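Side-chain contacts in regulator of G-protein signalling 3 isoform 1 (Homo sapiens, PDB 2F5Y), which probably tunes heterotrimeric G-protein signalling, as RGS proteins do by speeding GTP hydrolysis on G-alpha subunits, and carries a PDZ domain of the peptide-binding kind: residues A[18-21]-A[25-28]; A[40-45]-A[75-80]; A[49-54]-A[62-67]. One frame throughout, in Å; residues are numbered along the deposited sequence. Where two conformers were deposited one is given.

How the contacts relate
From the N terminus, the chain first closes contact 1, the tight hairpin of 18-21 with 25-28. Contact 2 then opens at 40-45, the loop after helix 36-40, and closes only when strand 74-81 returns alongside it. Contact 3 (49-54 with 62-67) begins and ends within that long excursion, joining the end of strand 47-51 and its turn to helix 61-69. Nothing crosses. The three touch one another within the PDZ domain: F18 packs on L42, V26 and I20 reach L64 and A65 of the helix, and L51 lies against L77. Backbone bonds link 49-54 to 75-80, and V28 to L45.

Contact 1 of 3, residues A[18-21]-A[25-28]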
loop_
_atom_site.group_PDB
_atom_site.type_symbol
_atom_site.label_atom_id
_atom_site.label_comp_id
_atom_site.label_asym_id
_atom_site.label_seq_id
_atom_site.Cartn_x
_atom_site.Cartn_y
_atom_site.Cartn_z
ATOM N N PHE A 18 -7.777 -0.662 -0.349
ATOM C CA PHE A 18 -7.035 -1.916 -0.204
ATOM C C PHE A 18 -6.841 -2.332 1.245
ATOM O O PHE A 18 -6.955 -1.512 2.161
ATOM C CB PHE A 18 -5.680 -1.854 -0.912
ATOM C CG PHE A 18 -4.652 -0.984 -0.227
ATOM C CD1 PHE A 18 -4.618 0.388 -0.454
ATOM C CD2 PHE A 18 -3.691 -1.542 0.613
ATOM C CE1 PHE A 18 -3.667 1.180 0.163
ATOM C CE2 PHE A 18 -2.737 -0.737 1.242
ATOM C CZ PHE A 18 -2.720 0.610 1.001
ATOM N N THR A 19 -6.516 -3.611 1.413
ATOM C CA THR A 19 -6.328 -4.240 2.713
ATOM C C THR A 19 -4.906 -4.762 2.844
ATOM O O THR A 19 -4.282 -5.139 1.851
ATOM C CB THR A 19 -7.323 -5.423 2.904
ATOM O OG1 THR A 19 -8.627 -4.896 3.192
ATOM C CG2 THR A 19 -6.904 -6.286 4.067
ATOM N N ILE A 20 -4.395 -4.779 4.070
ATOM C CA ILE A 20 -3.054 -5.311 4.355
ATOM C C ILE A 20 -3.078 -6.440 5.409
ATOM O O ILE A 20 -4.070 -6.649 6.100
ATOM C CB ILE A 20 -2.093 -4.196 4.779
ATOM C CG1 ILE A 20 -2.698 -3.356 5.905
ATOM C CG2 ILE A 20 -1.775 -3.316 3.584
ATOM C CD1 ILE A 20 -1.706 -2.490 6.646
ATOM N N CYS A 21 -1.975 -7.165 5.493
ATOM C CA CYS A 21 -1.776 -8.235 6.470
ATOM C C CYS A 21 -0.284 -8.402 6.714
ATOM O O CYS A 21 0.532 -7.906 5.929
ATOM C CB CYS A 21 -2.363 -9.572 5.984
ATOM S SG CYS A 21 -1.676 -10.191 4.375
ATOM N N PRO A 25 7.925 -7.438 6.721
ATOM C CA PRO A 25 7.106 -6.390 6.127
ATOM C C PRO A 25 5.619 -6.702 6.015
ATOM O O PRO A 25 5.174 -7.836 6.185
ATOM C CB PRO A 25 7.703 -6.251 4.725
ATOM C CG PRO A 25 8.152 -7.629 4.386
ATOM C CD PRO A 25 8.456 -8.346 5.688
ATOM N N VAL A 26 4.872 -5.661 5.709
ATOM C CA VAL A 26 3.447 -5.730 5.547
ATOM C C VAL A 26 3.174 -6.119 4.103
ATOM O O VAL A 26 3.934 -5.775 3.205
ATOM C CB VAL A 26 2.816 -4.359 5.922
ATOM C CG1 VAL A 26 1.299 -4.362 5.726
ATOM C CG2 VAL A 26 3.217 -3.972 7.380
ATOM N N ARG A 27 2.120 -6.886 3.888
ATOM C CA ARG A 27 1.743 -7.332 2.534
ATOM C C ARG A 27 0.339 -6.848 2.199
ATOM O O ARG A 27 -0.497 -6.666 3.084
ATOM C CB ARG A 27 1.797 -8.859 2.441
ATOM C CG ARG A 27 1.822 -9.377 1.017
ATOM C CD ARG A 27 1.741 -10.905 0.961
ATOM N NE ARG A 27 0.361 -11.371 1.019
ATOM C CZ ARG A 27 -0.011 -12.621 1.268
ATOM N NH1 ARG A 27 0.898 -13.558 1.481
ATOM N NH2 ARG A 27 -1.302 -12.935 1.303
ATOM N N VAL A 28 0.073 -6.635 0.921
ATOM C CA VAL A 28 -1.276 -6.268 0.480
ATOM C C VAL A 28 -2.127 -7.531 0.444
ATOM O O VAL A 28 -1.783 -8.510 -0.229
ATOM C CB VAL A 28 -1.257 -5.589 -0.892
ATOM C CG1 VAL A 28 -2.684 -5.197 -1.317
ATOM C CG2 VAL A 28 -0.333 -4.355 -0.866
#
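I20 leans across the hairpin onto V26 and can be followed outward atom by atom. Its CB already touches V26 CG1, at 3.5 Å, with R27 O slightly nearer still. Of the two branches, CG2 lies beside R27 O at 3.6 Å and also brushes V26 CG1, whereas CG1 sits between the backbone N and the carbonyl carbon (chi1 51°) and carries CD1 out over the valine. There CD1 comes within 3.7 Å of V26 CG1, and it also packs on A65 of helix 61-69. This is the hairpin at the heart of a PDZ domain. Strand 18-21 begins on the last residue, F18, of a Gly-Phe-Gly-Phe run that probably corresponds to the family's carboxylate-binding loop, and the cleft between this strand and helix 61-69 is where PDZ domains usually take up a peptide, so I20 probably lines it. Trimming I20 to an alanine would probably open a gap between V26 and A65 where CG1, CG2 and CD1 now lie, with only CB left against V26 CG1.

C21 and R27 form the hydrogen-bonded pair of the hairpin. C21 N gives its hydrogen to R27 O at 2.9 Å, and R27 N returns one to C21 O at 2.8 Å. Their side chains share the face opposite I20: the arginine's bend at chi3 turns NE and NH2 toward C21 SG, each 4.1 Å from it, with SG oblique to the guanidinium. Farther back, I20 and V28 make the non-hydrogen-bonded pair. V28 CG1 rests 3.5 Å from T19 O and approaches the F18 ring obliquely, CD2 being its nearest atom at 4.3 Å.

Contact 2 of 3, residues A[40-45]-A[75-80]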
loop_
_atom_site.group_PDB
_atom_site.type_symbol
_atom_site.label_atom_id
_atom_site.label_comp_id
_atom_site.label_asym_id
_atom_site.label_seq_id
_atom_site.Cartn_x
_atom_site.Cartn_y
_atom_site.Cartn_z
ATOM N N ALA A 40 -4.876 2.512 -9.715
ATOM C CA ALA A 40 -3.473 2.920 -9.562
ATOM C C ALA A 40 -2.478 1.814 -9.956
ATOM O O ALA A 40 -1.347 2.117 -10.358
ATOM C CB ALA A 40 -3.189 3.380 -8.109
ATOM N N GLY A 41 -2.880 0.548 -9.813
ATOM C CA GLY A 41 -2.018 -0.595 -10.155
ATOM C C GLY A 41 -1.562 -1.484 -8.988
ATOM O O GLY A 41 -0.862 -2.465 -9.199
ATOM N N LEU A 42 -1.959 -1.176 -7.756
ATOM C CA LEU A 42 -1.672 -2.074 -6.632
ATOM C C LEU A 42 -2.341 -3.432 -6.865
ATOM O O LEU A 42 -3.359 -3.524 -7.539
ATOM C CB LEU A 42 -2.180 -1.463 -5.329
ATOM C CG LEU A 42 -1.553 -1.902 -4.011
ATOM C CD1 LEU A 42 -0.111 -1.456 -3.937
ATOM C CD2 LEU A 42 -2.354 -1.336 -2.861
ATOM N N GLN A 43 -1.744 -4.489 -6.343
ATOM C CA GLN A 43 -2.339 -5.805 -6.454
ATOM C C GLN A 43 -1.957 -6.655 -5.263
ATOM O O GLN A 43 -0.985 -6.375 -4.570
ATOM C CB GLN A 43 -1.941 -6.486 -7.768
ATOM C CG GLN A 43 -0.476 -6.818 -7.890
ATOM C CD GLN A 43 -0.138 -7.385 -9.248
ATOM O OE1 GLN A 43 -0.564 -6.855 -10.267
ATOM N NE2 GLN A 43 0.637 -8.469 -9.268
ATOM N N GLN A 44 -2.753 -7.692 -5.032
ATOM C CA GLN A 44 -2.542 -8.580 -3.908
ATOM C C GLN A 44 -1.167 -9.242 -3.995
ATOM O O GLN A 44 -0.644 -9.439 -5.094
ATOM C CB GLN A 44 -3.657 -9.623 -3.847
ATOM C CG GLN A 44 -3.656 -10.604 -4.984
ATOM C CD GLN A 44 -4.956 -11.389 -5.064
ATOM O OE1 GLN A 44 -6.023 -10.825 -5.330
ATOM N NE2 GLN A 44 -4.870 -12.697 -4.839
ATOM N N LEU A 45 -0.612 -9.579 -2.822
ATOM C CA LEU A 45 0.742 -10.143 -2.660
ATOM C C LEU A 45 1.853 -9.102 -2.755
ATOM O O LEU A 45 3.015 -9.414 -2.462
ATOM C CB LEU A 45 1.042 -11.305 -3.626
ATOM C CG LEU A 45 0.720 -12.741 -3.205
ATOM C CD1 LEU A 45 1.430 -13.115 -1.917
ATOM C CD2 LEU A 45 -0.776 -12.915 -3.072
ATOM N N ILE A 75 -0.973 8.561 -1.273
ATOM C CA ILE A 75 0.163 7.789 -0.832
ATOM C C ILE A 75 0.944 7.366 -2.068
ATOM O O ILE A 75 0.379 7.152 -3.137
ATOM C CB ILE A 75 -0.238 6.537 -0.001
ATOM C CG1 ILE A 75 -1.211 5.635 -0.770
ATOM C CG2 ILE A 75 -0.831 6.953 1.344
ATOM C CD1 ILE A 75 -1.468 4.265 -0.084
ATOM N N ILE A 76 2.259 7.290 -1.916
ATOM C CA ILE A 76 3.124 6.701 -2.922
ATOM C C ILE A 76 3.769 5.524 -2.228
ATOM O O ILE A 76 4.502 5.708 -1.256
ATOM C CB ILE A 76 4.208 7.665 -3.398
ATOM C CG1 ILE A 76 3.585 8.985 -3.838
ATOM C CG2 ILE A 76 5.003 7.030 -4.545
ATOM C CD1 ILE A 76 4.585 10.138 -3.886
ATOM N N LEU A 77 3.454 4.319 -2.690
ATOM C CA LEU A 77 4.014 3.107 -2.111
ATOM C C LEU A 77 5.025 2.544 -3.067
ATOM O O LEU A 77 4.765 2.467 -4.259
ATOM C CB LEU A 77 2.947 2.044 -1.922
ATOM C CG LEU A 77 1.761 2.326 -1.022
ATOM C CD1 LEU A 77 0.828 1.087 -1.080
ATOM C CD2 LEU A 77 2.233 2.628 0.409
ATOM N N LEU A 78 6.182 2.157 -2.547
ATOM C CA LEU A 78 7.087 1.338 -3.305
ATOM C C LEU A 78 6.852 -0.111 -2.872
ATOM O O LEU A 78 6.973 -0.444 -1.699
ATOM C CB LEU A 78 8.529 1.752 -3.068
ATOM C CG LEU A 78 9.481 1.004 -3.991
ATOM C CD1 LEU A 78 9.426 1.613 -5.382
ATOM C CD2 LEU A 78 10.864 1.035 -3.417
ATOM N N VAL A 79 6.509 -0.963 -3.828
ATOM C CA VAL A 79 6.259 -2.363 -3.546
ATOM C C VAL A 79 7.192 -3.289 -4.300
ATOM O O VAL A 79 7.766 -2.939 -5.323
ATOM C CB VAL A 79 4.808 -2.764 -3.852
ATOM C CG1 VAL A 79 3.861 -1.891 -3.034
ATOM C CG2 VAL A 79 4.518 -2.663 -5.332
ATOM N N TRP A 80 7.309 -4.487 -3.747
ATOM C CA TRP A 80 8.077 -5.578 -4.298
ATOM C C TRP A 80 7.061 -6.641 -4.684
ATOM O O TRP A 80 6.259 -7.060 -3.838
ATOM C CB TRP A 80 9.006 -6.084 -3.192
ATOM C CG TRP A 80 10.196 -6.855 -3.620
ATOM C CD1 TRP A 80 11.086 -6.532 -4.609
ATOM C CD2 TRP A 80 10.666 -8.076 -3.035
ATOM N NE1 TRP A 80 12.070 -7.493 -4.686
ATOM C CE2 TRP A 80 11.840 -8.448 -3.729
ATOM C CE3 TRP A 80 10.202 -8.897 -1.996
ATOM C CZ2 TRP A 80 12.565 -9.605 -3.409
ATOM C CZ3 TRP A 80 10.918 -10.044 -1.674
ATOM C CH2 TRP A 80 12.084 -10.393 -2.385
HETATM O O HOH W 1 5.751 -9.467 -2.838
#
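L42 and L77 meet methyl to methyl, CD1 of L42 standing 3.9 Å from CD1 of L77. The same L42 CD1 also reaches V79 CG1, at 4.1 Å, so one branch of the leucine serves two neighbours on the same face of strand 74-81. CG lies anti to the backbone N of L42 (chi1 -156°), a turn that brings the branch inward although CB itself does not point at the strand. The other branch is not idle: L42 CD2 packs on the ring of F18, which L77 also touches from the strand side.

In PDZ terms, this is the loop that follows the short helix 36-40, laid against the last long strand of the domain, the runs 42-45 and 77-80 being 39° apart in direction. At the far end the contact turns polar. The carbonyls of L45 and W80 approach each other, O to O, at 4.2 Å, and a single water fills the gap by giving one hydrogen to each, 2.8 Å to L45 O and 2.7 Å to W80 O.

Beyond this shell, several bonds fix the loop. G41 leaves the helix with positive phi in a Schellman motif, where a side chain would be jammed against the preceding carbonyl, and its own O is held by R81 NH2. D46 OD2 accepts from Q43 N, and L45 bonds through its backbone to V28. The strand, for its part, is pinned on both flanks, L77 to I7 and L78 to L49, while the W80 ring meets that of Y4 with the planes at about 45°.

Contact 3 of 3, residues A[49-54]-A[62-67]; sequences LQLNER and VELAHE. With SO4 (sulfate ion), chain D.
R54 meets E67 in a salt bridge of odd shape: R54 NH1 is 3.0 Å from E67 OE2, yet no farther from the carboxylate carbon, so the approach is not an end-on one. OE2 lies at the edge of the guanidinium and in its plane, but the two flat groups are turned 79° apart and no hydrogen bond is made. R54 was modelled in two conformers, so the detail of this pairing is doubtful. E67 reaches R54 with its chain bent at chi2.

Beneath the charges lies an apolar layer. L51 CD2 packs on the aliphatic CB and CG of E67, 3.9 Å from CB, the two chains crossing at about a right angle, and L51 CD2 also faces L64 CD1 at 4.2 Å. On another side of the helix, H66 ND1 gives a weak hydrogen bond, 2.7 Å and 126°, to O4 of a sulfate that probably came from the crystallisation liquor.

A type II' turn from L51 to R54 brings both residues to the helix. L51 continues inward to I75 and L77 of strand 74-81, L64 reaches back to V26 of the hairpin, and W59 touches both L64 and R54, so helix 61-69 is seated against the end of strand 47-51 and the loop through W59 that leads into the helix.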
loop_
_atom_site.group_PDB
_atom_site.type_symbol
_atom_site.label_atom_id
_atom_site.label_comp_id
_atom_site.label_asym_id
_atom_site.label_seq_id
_atom_site.Cartn_x
_atom_site.Cartn_y
_atom_site.Cartn_z
ATOM N N LEU A 49 7.494 -1.817 0.863
ATOM C CA LEU A 49 8.840 -1.456 1.267
ATOM C C LEU A 49 8.917 -0.022 1.753
ATOM O O LEU A 49 9.687 0.280 2.658
ATOM C CB LEU A 49 9.802 -1.681 0.100
ATOM C CG LEU A 49 9.727 -3.068 -0.554
ATOM C CD1 LEU A 49 10.628 -3.108 -1.799
ATOM C CD2 LEU A 49 10.072 -4.195 0.451
ATOM N N GLN A 50 8.126 0.856 1.146
ATOM C CA GLN A 50 8.164 2.291 1.423
ATOM C C GLN A 50 6.781 2.920 1.286
ATOM O O GLN A 50 6.008 2.572 0.376
ATOM C CB GLN A 50 9.122 3.007 0.467
ATOM C CG GLN A 50 9.557 4.386 0.944
ATOM C CD GLN A 50 10.772 4.910 0.208
ATOM O OE1 GLN A 50 10.646 5.524 -0.844
ATOM N NE2 GLN A 50 11.958 4.681 0.767
ATOM N N LEU A 51 6.490 3.839 2.208
ATOM C CA LEU A 51 5.306 4.679 2.169
ATOM C C LEU A 51 5.774 6.143 2.143
ATOM O O LEU A 51 6.385 6.628 3.095
ATOM C CB LEU A 51 4.447 4.431 3.405
ATOM C CG LEU A 51 3.322 5.431 3.635
ATOM C CD1 LEU A 51 2.257 5.180 2.612
ATOM C CD2 LEU A 51 2.779 5.306 5.046
ATOM N N ASN A 52 5.478 6.834 1.052
ATOM C CA ASN A 52 5.947 8.217 0.858
ATOM C C ASN A 52 7.472 8.282 1.047
ATOM O O ASN A 52 8.181 7.529 0.390
ATOM C CB ASN A 52 5.124 9.182 1.741
ATOM C CG ASN A 52 3.625 9.165 1.365
ATOM O OD1 ASN A 52 3.268 8.807 0.238
ATOM N ND2 ASN A 52 2.755 9.518 2.308
ATOM N N GLU A 53 7.991 9.127 1.932
ATOM C CA GLU A 53 9.450 9.217 2.092
ATOM C C GLU A 53 10.043 8.112 2.986
ATOM O O GLU A 53 11.254 7.884 2.968
ATOM C CB GLU A 53 9.845 10.595 2.654
ATOM N N ARG A 54 9.182 7.404 3.713
ATOM C CA ARG A 54 9.619 6.548 4.812
ATOM C C ARG A 54 9.682 5.059 4.479
ATOM O O ARG A 54 8.679 4.461 4.112
ATOM C CB ARG A 54 8.702 6.768 6.011
ATOM C CG ARG A 54 8.750 8.206 6.510
ATOM C CD ARG A 54 8.308 8.325 7.950
ATOM N NE ARG A 54 6.857 8.382 8.085
ATOM C CZ ARG A 54 6.202 8.248 9.234
ATOM N NH1 ARG A 54 4.885 8.323 9.235
ATOM N NH2 ARG A 54 6.852 8.035 10.383
ATOM N N VAL A 62 -0.593 -2.897 11.841
ATOM C CA VAL A 62 -1.408 -1.869 12.495
ATOM C C VAL A 62 -0.738 -0.477 12.475
ATOM O O VAL A 62 -1.423 0.540 12.375
ATOM C CB VAL A 62 -1.750 -2.273 13.953
ATOM C CG1 VAL A 62 -2.659 -1.238 14.598
ATOM C CG2 VAL A 62 -2.423 -3.645 13.989
ATOM N N GLU A 63 0.589 -0.436 12.559
ATOM C CA GLU A 63 1.329 0.826 12.430
ATOM C C GLU A 63 1.107 1.397 11.033
ATOM O O GLU A 63 0.747 2.560 10.886
ATOM C CB GLU A 63 2.837 0.634 12.703
ATOM C CG GLU A 63 3.177 0.282 14.169
ATOM C CD GLU A 63 4.649 -0.145 14.408
ATOM O OE1 GLU A 63 5.334 -0.616 13.471
ATOM O OE2 GLU A 63 5.120 -0.034 15.565
ATOM N N LEU A 64 1.293 0.569 10.007
ATOM C CA LEU A 64 1.190 1.049 8.631
ATOM C C LEU A 64 -0.212 1.528 8.312
ATOM O O LEU A 64 -0.371 2.588 7.727
ATOM C CB LEU A 64 1.608 -0.023 7.629
ATOM C CG LEU A 64 1.801 0.451 6.178
ATOM C CD1 LEU A 64 3.076 1.259 6.049
ATOM C CD2 LEU A 64 1.820 -0.752 5.214
ATOM N N ALA A 65 -1.221 0.753 8.693
ATOM C CA ALA A 65 -2.632 1.153 8.490
ATOM C C ALA A 65 -2.912 2.540 9.090
ATOM O O ALA A 65 -3.536 3.382 8.466
ATOM C CB ALA A 65 -3.568 0.129 9.107
ATOM N N HIS A 66 -2.443 2.755 10.309
ATOM C CA HIS A 66 -2.604 4.029 10.986
ATOM C C HIS A 66 -1.992 5.165 10.177
ATOM O O HIS A 66 -2.580 6.245 10.078
ATOM C CB HIS A 66 -1.954 3.980 12.373
ATOM C CG HIS A 66 -2.023 5.276 13.108
ATOM N ND1 HIS A 66 -3.006 5.552 14.035
ATOM C CD2 HIS A 66 -1.243 6.383 13.041
ATOM C CE1 HIS A 66 -2.826 6.772 14.514
ATOM N NE2 HIS A 66 -1.766 7.299 13.924
ATOM N N GLU A 67 -0.811 4.915 9.611
ATOM C CA GLU A 67 -0.088 5.937 8.860
ATOM C C GLU A 67 -0.736 6.208 7.503
ATOM O O GLU A 67 -0.845 7.359 7.069
ATOM C CB GLU A 67 1.372 5.544 8.665
ATOM C CG GLU A 67 2.316 6.724 8.745
ATOM C CD GLU A 67 2.152 7.506 10.054
ATOM O OE1 GLU A 67 2.179 6.884 11.140
ATOM O OE2 GLU A 67 1.990 8.742 9.992
HETATM S S SO4 D . -5.390 2.640 12.748
HETATM O O1 SO4 D . -6.662 2.316 13.389
HETATM O O2 SO4 D . -4.352 1.719 13.222
HETATM O O3 SO4 D . -5.549 2.485 11.305
HETATM O O4 SO4 D . -5.023 4.021 13.066
#